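Local coordinates for outer surface protein (Bacillus cereus ATCC 14579, PDB 1X7F), which is uncharacterised but probably acts as a 6-phospho-N-acetylmuramidase, a glycosidase that splits N-acetylmuramic acid 6-phosphate from sugars derived from the bacterial cell wall, at residues 37-40 with 41-44; 48-52 with 53-57; 221-224 with 225-228. All coordinates share one frame; numbering follows the deposited sequence. Where two conformers were deposited one is given.

How the contacts relate
All three contacts are short-range: a helix N-cap, a helix C-terminus and a 3-10 turn, in an N-terminal domain whose eight-stranded parallel sheet and intervening helices form a (beta/alpha)8 barrel. Contacts 1 and 2 fix the two ends of helix 40-51, with centres about 16 Å apart: the first starts it after strand 28-33, the second stops it before strand 55-62. Contact 3 comes much later, between strand 201-204 and helix 231-240, its centre about 26 Å from that of contact 1 and 23 Å from that of contact 2. Contacts 1 and 3 thus follow strands, on the side where such barrels usually carry their active sites; contact 2 is a helix-to-strand connection on the opposite side.

Contact 1 of 3, residues 37-40 with 41-44; sequences HSTK and EKDM
T39 opens helix 40-51 and meets its first turn with two oxygens. Its carbonyl O accepts from D43 N at 3.2 Å, and K40 O takes M44 N in the same i to i+4 pattern at 2.9 Å. The hydroxyl supplies the N-cap: OG1 accepts from K42 N, a weak bond because the two atoms are 3.5 Å apart, yet an almost straight one, with an N-H...O angle of 173°. A chi1 of 64° makes this possible by tucking OG1 between the backbone N and the carbonyl carbon, where it faces the start of the helix. A water bound to T39 OG1 at 2.7 Å also donates to E41 OE2. The E41 chain is bent at chi2 (87°), which carries its carboxylate back obliquely across the threonine and places OE2 3.2 Å from T39 CB. The other carboxylate oxygen, OE1, lies against the K40 chain, 3.3 Å from CG. Sitting beside the first turn, the negative charge of E41 would be expected to gain some stabilisation from the helix dipole.

This cap belongs to the first beta-alpha-beta unit of a (beta/alpha)8 barrel, at the place where the loop after strand 28-33 turns into its helix. On the flank of the helix, the methionine chain bends at chi3 so that M44 CE curls back to 3.9 Å from K40 CG. Both side chains rest on helix 74-85, K40 against E75 and I79, M44 against E78 and H82; K40 NZ has a long, weak ion pair with E78. On the loop side, S38 OG stands 3.8 Å from D43 OD1, and each of these oxygens is hydrogen-bonded to the hydroxyl of Y253, which thus joins the residue before the N-cap to the first turn.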
loop_
_atom_site.group_PDB
_atom_site.type_symbol
_atom_site.label_atom_id
_atom_site.label_comp_id
_atom_site.label_asym_id
_atom_site.label_seq_id
_atom_site.Cartn_x
_atom_site.Cartn_y
_atom_site.Cartn_z
ATOM N N HIS A 37 4.489 18.714 17.597
ATOM C CA HIS A 37 4.457 19.675 16.490
ATOM C C HIS A 37 3.048 20.188 16.180
ATOM O O HIS A 37 2.832 20.822 15.140
ATOM C CB HIS A 37 5.066 19.054 15.229
ATOM C CG HIS A 37 6.491 18.628 15.391
ATOM N ND1 HIS A 37 7.434 19.409 16.028
ATOM C CD2 HIS A 37 7.138 17.509 14.988
ATOM C CE1 HIS A 37 8.597 18.783 16.018
ATOM N NE2 HIS A 37 8.447 17.631 15.388
ATOM N N SER A 38 2.102 19.919 17.084
ATOM C CA SER A 38 0.693 20.251 16.871
ATOM C C SER A 38 -0.047 20.506 18.196
ATOM O O SER A 38 0.586 20.780 19.224
ATOM C CB SER A 38 0.019 19.131 16.065
ATOM O OG SER A 38 -1.300 19.484 15.687
ATOM N N THR A 39 -1.381 20.458 18.157
ATOM C CA THR A 39 -2.204 20.499 19.369
ATOM C C THR A 39 -3.021 19.220 19.487
ATOM O O THR A 39 -3.277 18.558 18.492
ATOM C CB THR A 39 -3.150 21.726 19.383
ATOM O OG1 THR A 39 -4.086 21.631 18.298
ATOM C CG2 THR A 39 -2.381 23.033 19.131
ATOM N N LYS A 40 -3.426 18.875 20.706
ATOM C CA LYS A 40 -4.225 17.670 20.937
ATOM C C LYS A 40 -5.564 17.733 20.193
ATOM O O LYS A 40 -6.067 16.711 19.750
ATOM C CB LYS A 40 -4.432 17.415 22.438
ATOM C CG LYS A 40 -5.381 18.386 23.121
ATOM C CD LYS A 40 -5.391 18.214 24.625
ATOM C CE LYS A 40 -6.233 19.298 25.276
ATOM N NZ LYS A 40 -6.117 19.252 26.750
ATOM N N GLU A 41 -6.109 18.942 20.045
ATOM C CA GLU A 41 -7.372 19.179 19.348
ATOM C C GLU A 41 -7.312 18.726 17.891
ATOM O O GLU A 41 -8.117 17.901 17.464
ATOM C CB GLU A 41 -7.768 20.659 19.407
ATOM C CG GLU A 41 -8.033 21.210 20.805
ATOM C CD GLU A 41 -6.772 21.717 21.484
ATOM O OE1 GLU A 41 -6.599 21.447 22.689
ATOM O OE2 GLU A 41 -5.954 22.386 20.818
ATOM N N LYS A 42 -6.353 19.258 17.139
ATOM C CA LYS A 42 -6.200 18.911 15.724
ATOM C C LYS A 42 -5.751 17.468 15.501
ATOM O O LYS A 42 -6.003 16.902 14.435
ATOM C CB LYS A 42 -5.248 19.881 15.015
ATOM C CG LYS A 42 -5.751 21.329 14.964
ATOM C CD LYS A 42 -5.106 22.098 13.809
ATOM C CE LYS A 42 -3.653 22.454 14.091
ATOM N NZ LYS A 42 -3.531 23.565 15.083
ATOM N N ASP A 43 -5.078 16.884 16.493
ATOM C CA ASP A 43 -4.666 15.478 16.422
ATOM C C ASP A 43 -5.883 14.573 16.628
ATOM O O ASP A 43 -6.029 13.546 15.953
ATOM C CB ASP A 43 -3.613 15.143 17.487
ATOM C CG ASP A 43 -2.208 15.593 17.112
ATOM O OD1 ASP A 43 -1.890 15.726 15.901
ATOM O OD2 ASP A 43 -1.344 15.817 17.990
ATOM N N MET A 44 -6.732 14.955 17.580
ATOM C CA MET A 44 -7.950 14.209 17.888
ATOM C C MET A 44 -8.960 14.328 16.753
ATOM O O MET A 44 -9.586 13.344 16.380
ATOM C CB MET A 44 -8.544 14.638 19.244
ATOM C CG MET A 44 -7.713 14.158 20.431
ATOM S SD MET A 44 -8.453 14.318 22.056
ATOM C CE MET A 44 -8.409 16.096 22.327
HETATM O O HOH W 1 -5.911 23.506 17.849
#

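Contact 2 of 3, residues 48-52 with 53-57; sequences SAAAR and HGFSR
A50 O receives two backbone N-H groups, those of H53 and F55, each nitrogen 3.1 Å from the oxygen. They arrive from opposite faces of the carbonyl plane: H53 N stands steeply above it, 63° out, while F55 N is 35° out of the plane, so neither donor lies on a lone pair. A third, weak bond runs from G54 N to A51 O at 3.4 Å. The bond from F55 N to A50 O encloses the one from G54 N to A51 O, and G54 between them has a positive phi of 75°: this is a Schellman motif. It ends helix 40-51 and turns the chain into strand 55-62, closing the helix-to-strand half of a beta-alpha-beta unit in the (beta/alpha)8 barrel.

The motif also has its customary apolar contact across the turn, with A50 CB 3.8 Å from F55 CB. Both residues are buried: A50 packs on I31, and the phenylalanine fits among L29 and I31 of strand 28-33, I249, and L259 and L262 of helix 256-264. H53 packs on L259 and E260 of the same helix. The carbonyl oxygen of the preceding residue lies over one face of its imidazole, R52 O being 3.3 Å from H53 CG, and a hydrogen bond from NE2 to E256 fixes the ring. H53 CD2 approaches A49 O obliquely at 3.4 Å. Beside the doubly bonded carbonyl, the phenyl ring comes in slantwise as well, F55 CD1 lying 3.3 Å from A50 O.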
loop_
_atom_site.group_PDB
_atom_site.type_symbol
_atom_site.label_atom_id
_atom_site.label_comp_id
_atom_site.label_asym_id
_atom_site.label_seq_id
_atom_site.Cartn_x
_atom_site.Cartn_y
_atom_site.Cartn_z
ATOM N N SER A 48 -10.300 11.232 14.322
ATOM C CA SER A 48 -11.721 11.135 13.974
ATOM C C SER A 48 -11.941 11.073 12.452
ATOM O O SER A 48 -12.708 10.235 11.977
ATOM C CB SER A 48 -12.514 12.297 14.583
ATOM O OG SER A 48 -12.750 12.087 15.966
ATOM N N ALA A 49 -11.274 11.973 11.722
ATOM C CA ALA A 49 -11.299 12.038 10.261
ATOM C C ALA A 49 -10.828 10.741 9.612
ATOM O O ALA A 49 -11.496 10.220 8.731
ATOM C CB ALA A 49 -10.437 13.224 9.749
ATOM N N ALA A 50 -9.678 10.226 10.042
ATOM C CA ALA A 50 -9.130 8.980 9.492
ATOM C C ALA A 50 -10.021 7.760 9.781
ATOM O O ALA A 50 -10.104 6.838 8.965
ATOM C CB ALA A 50 -7.710 8.750 9.997
ATOM N N ALA A 51 -10.688 7.782 10.935
ATOM C CA ALA A 51 -11.595 6.718 11.375
ATOM C C ALA A 51 -12.817 6.566 10.492
ATOM O O ALA A 51 -13.302 5.450 10.314
ATOM C CB ALA A 51 -12.040 6.941 12.834
ATOM N N ARG A 52 -13.331 7.672 9.959
ATOM C CA ARG A 52 -14.492 7.593 9.071
ATOM C C ARG A 52 -14.093 7.279 7.618
ATOM O O ARG A 52 -14.894 7.425 6.690
ATOM C CB ARG A 52 -15.430 8.814 9.225
ATOM C CG ARG A 52 -15.128 10.026 8.351
ATOM C CD ARG A 52 -16.007 11.236 8.649
ATOM N NE ARG A 52 -15.595 11.895 9.884
ATOM C CZ ARG A 52 -14.860 13.010 9.959
ATOM N NH1 ARG A 52 -14.443 13.631 8.863
ATOM N NH2 ARG A 52 -14.553 13.513 11.151
ATOM N N HIS A 53 -12.847 6.834 7.441
ATOM C CA HIS A 53 -12.375 6.247 6.170
ATOM C C HIS A 53 -11.642 4.909 6.355
ATOM O O HIS A 53 -10.815 4.538 5.523
ATOM C CB HIS A 53 -11.498 7.245 5.374
ATOM C CG HIS A 53 -12.212 8.508 5.004
ATOM N ND1 HIS A 53 -13.272 8.532 4.119
ATOM C CD2 HIS A 53 -12.041 9.784 5.423
ATOM C CE1 HIS A 53 -13.719 9.770 4.006
ATOM N NE2 HIS A 53 -12.986 10.550 4.781
ATOM N N GLY A 54 -11.927 4.209 7.451
ATOM C CA GLY A 54 -11.396 2.861 7.707
ATOM C C GLY A 54 -9.941 2.722 8.136
ATOM O O GLY A 54 -9.349 1.636 8.026
ATOM N N PHE A 55 -9.344 3.808 8.618
ATOM C CA PHE A 55 -8.014 3.717 9.215
ATOM C C PHE A 55 -8.178 3.115 10.619
ATOM O O PHE A 55 -9.108 3.461 11.341
ATOM C CB PHE A 55 -7.333 5.085 9.268
ATOM C CG PHE A 55 -6.863 5.600 7.923
ATOM C CD1 PHE A 55 -7.771 5.900 6.903
ATOM C CD2 PHE A 55 -5.519 5.819 7.691
ATOM C CE1 PHE A 55 -7.337 6.395 5.666
ATOM C CE2 PHE A 55 -5.065 6.305 6.448
ATOM C CZ PHE A 55 -5.981 6.601 5.439
ATOM N N SER A 56 -7.293 2.194 10.984
ATOM C CA SER A 56 -7.397 1.518 12.276
ATOM C C SER A 56 -6.032 1.345 12.965
ATOM O O SER A 56 -5.889 0.566 13.904
ATOM C CB SER A 56 -8.097 0.157 12.105
ATOM O OG SER A 56 -7.280 -0.718 11.346
ATOM N N ARG A 57 -5.031 2.065 12.479
ATOM C CA ARG A 57 -3.682 1.964 13.012
ATOM C C ARG A 57 -3.066 3.363 13.098
ATOM O O ARG A 57 -3.266 4.190 12.201
ATOM C CB ARG A 57 -2.844 1.029 12.117
ATOM C CG ARG A 57 -1.382 0.886 12.532
ATOM C CD ARG A 57 -0.629 -0.241 11.838
ATOM N NE ARG A 57 0.744 -0.300 12.329
ATOM C CZ ARG A 57 1.584 -1.317 12.150
ATOM N NH1 ARG A 57 1.217 -2.415 11.498
ATOM N NH2 ARG A 57 2.808 -1.237 12.642
#

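Contact 3 of 3, residues 221-224 with 225-228; sequences CTLE and EHRN
E224 and R227 meet side-on because both chains start out trans to the main-chain nitrogen and then bend: the glutamate at chi2 (54°), the arginine at chi3 (-57°). The carboxylate and guanidinium planes are 21° apart, nearly coplanar. Two syn-side bonds join them, R227 NE to E224 OE2 at 2.7 Å and R227 NH2 to E224 OE1 at 2.8 Å, so the guanidinium cannot readily rotate. Both ends of the pair have further partners: E224 OE1 accepts from G180 N, while R227, the buried member, donates to the carbonyls of Y174 and D218. Through G180 and Y174 the salt bridge joins this loop to the one after strand 167-170.

The residues form a short 3-10 turn in the loop between strand 201-204 and helix 231-240 of the (beta/alpha)8 barrel. Two successive i to i+3 bonds mark it, H226 N to L223 O at 3.2 Å and R227 N to E224 O at 3.1 Å. L223 CD1 sits over one face of the H226 ring, 3.9 Å from its centroid, in a CH-pi contact. One water accepts from L223 N at 3.0 Å and is hydrogen-bonded to H226 ND1 at 2.8 Å; the second ring nitrogen, NE2, is hydrogen-bonded to H237 ND1.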
loop_
_atom_site.group_PDB
_atom_site.type_symbol
_atom_site.label_atom_id
_atom_site.label_comp_id
_atom_site.label_asym_id
_atom_site.label_seq_id
_atom_site.Cartn_x
_atom_site.Cartn_y
_atom_site.Cartn_z
ATOM N N CYS A 221 7.978 8.618 3.004
ATOM C CA CYS A 221 7.608 7.303 2.484
ATOM C C CYS A 221 8.795 6.367 2.624
ATOM O O CYS A 221 9.919 6.811 2.879
ATOM C CB CYS A 221 7.183 7.403 1.013
ATOM S SG CYS A 221 8.408 8.261 0.003
ATOM N N THR A 222 8.532 5.072 2.469
ATOM C CA THR A 222 9.562 4.039 2.555
ATOM C C THR A 222 10.327 3.848 1.239
ATOM O O THR A 222 11.561 3.883 1.221
ATOM C CB THR A 222 8.923 2.707 2.964
ATOM O OG1 THR A 222 8.438 2.800 4.312
ATOM C CG2 THR A 222 9.984 1.601 3.008
ATOM N N LEU A 223 9.591 3.613 0.155
ATOM C CA LEU A 223 10.197 3.450 -1.173
ATOM C C LEU A 223 10.507 4.820 -1.741
ATOM O O LEU A 223 9.643 5.717 -1.726
ATOM C CB LEU A 223 9.245 2.708 -2.133
ATOM C CG LEU A 223 9.271 1.180 -2.066
ATOM C CD1 LEU A 223 7.957 0.568 -2.602
ATOM C CD2 LEU A 223 10.506 0.579 -2.783
ATOM N N GLU A 224 11.715 4.985 -2.267
ATOM C CA GLU A 224 12.059 6.264 -2.886
ATOM C C GLU A 224 11.124 6.588 -4.048
ATOM O O GLU A 224 10.723 7.743 -4.212
ATOM C CB GLU A 224 13.537 6.310 -3.334
ATOM C CG GLU A 224 13.977 7.667 -3.870
ATOM C CD GLU A 224 13.691 8.802 -2.895
ATOM O OE1 GLU A 224 13.795 8.577 -1.670
ATOM O OE2 GLU A 224 13.379 9.936 -3.342
ATOM N N GLU A 225 10.747 5.568 -4.819
ATOM C CA GLU A 225 9.958 5.770 -6.052
ATOM C C GLU A 225 8.556 6.310 -5.783
ATOM O O GLU A 225 7.875 6.784 -6.706
ATOM C CB GLU A 225 9.889 4.474 -6.878
ATOM C CG GLU A 225 9.183 3.318 -6.156
ATOM C CD GLU A 225 9.517 1.982 -6.783
ATOM O OE1 GLU A 225 10.681 1.519 -6.646
ATOM O OE2 GLU A 225 8.615 1.389 -7.410
ATOM N N HIS A 226 8.138 6.256 -4.518
ATOM C CA HIS A 226 6.821 6.710 -4.101
ATOM C C HIS A 226 6.772 8.196 -3.753
ATOM O O HIS A 226 5.682 8.752 -3.616
ATOM C CB HIS A 226 6.345 5.902 -2.893
ATOM C CG HIS A 226 5.868 4.524 -3.228
ATOM N ND1 HIS A 226 5.468 3.625 -2.260
ATOM C CD2 HIS A 226 5.703 3.896 -4.418
ATOM C CE1 HIS A 226 5.083 2.503 -2.837
ATOM N NE2 HIS A 226 5.212 2.642 -4.148
ATOM N N ARG A 227 7.936 8.835 -3.611
ATOM C CA ARG A 227 8.024 10.214 -3.097
ATOM C C ARG A 227 7.129 11.228 -3.830
ATOM O O ARG A 227 6.577 12.164 -3.217
ATOM C CB ARG A 227 9.475 10.696 -3.116
ATOM C CG ARG A 227 9.729 11.975 -2.310
ATOM C CD ARG A 227 11.219 12.286 -2.096
ATOM N NE ARG A 227 11.898 11.175 -1.422
ATOM C CZ ARG A 227 11.855 10.943 -0.109
ATOM N NH1 ARG A 227 11.177 11.748 0.719
ATOM N NH2 ARG A 227 12.495 9.899 0.382
ATOM N N ASN A 228 7.000 11.043 -5.144
ATOM C CA ASN A 228 6.210 11.966 -5.965
ATOM C C ASN A 228 5.076 11.281 -6.731
ATOM O O ASN A 228 4.706 11.732 -7.816
ATOM C CB ASN A 228 7.130 12.743 -6.917
ATOM C CG ASN A 228 8.240 13.502 -6.176
ATOM O OD1 ASN A 228 7.970 14.414 -5.384
ATOM N ND2 ASN A 228 9.487 13.125 -6.434
HETATM O O HOH W 2 6.610 3.489 0.267
#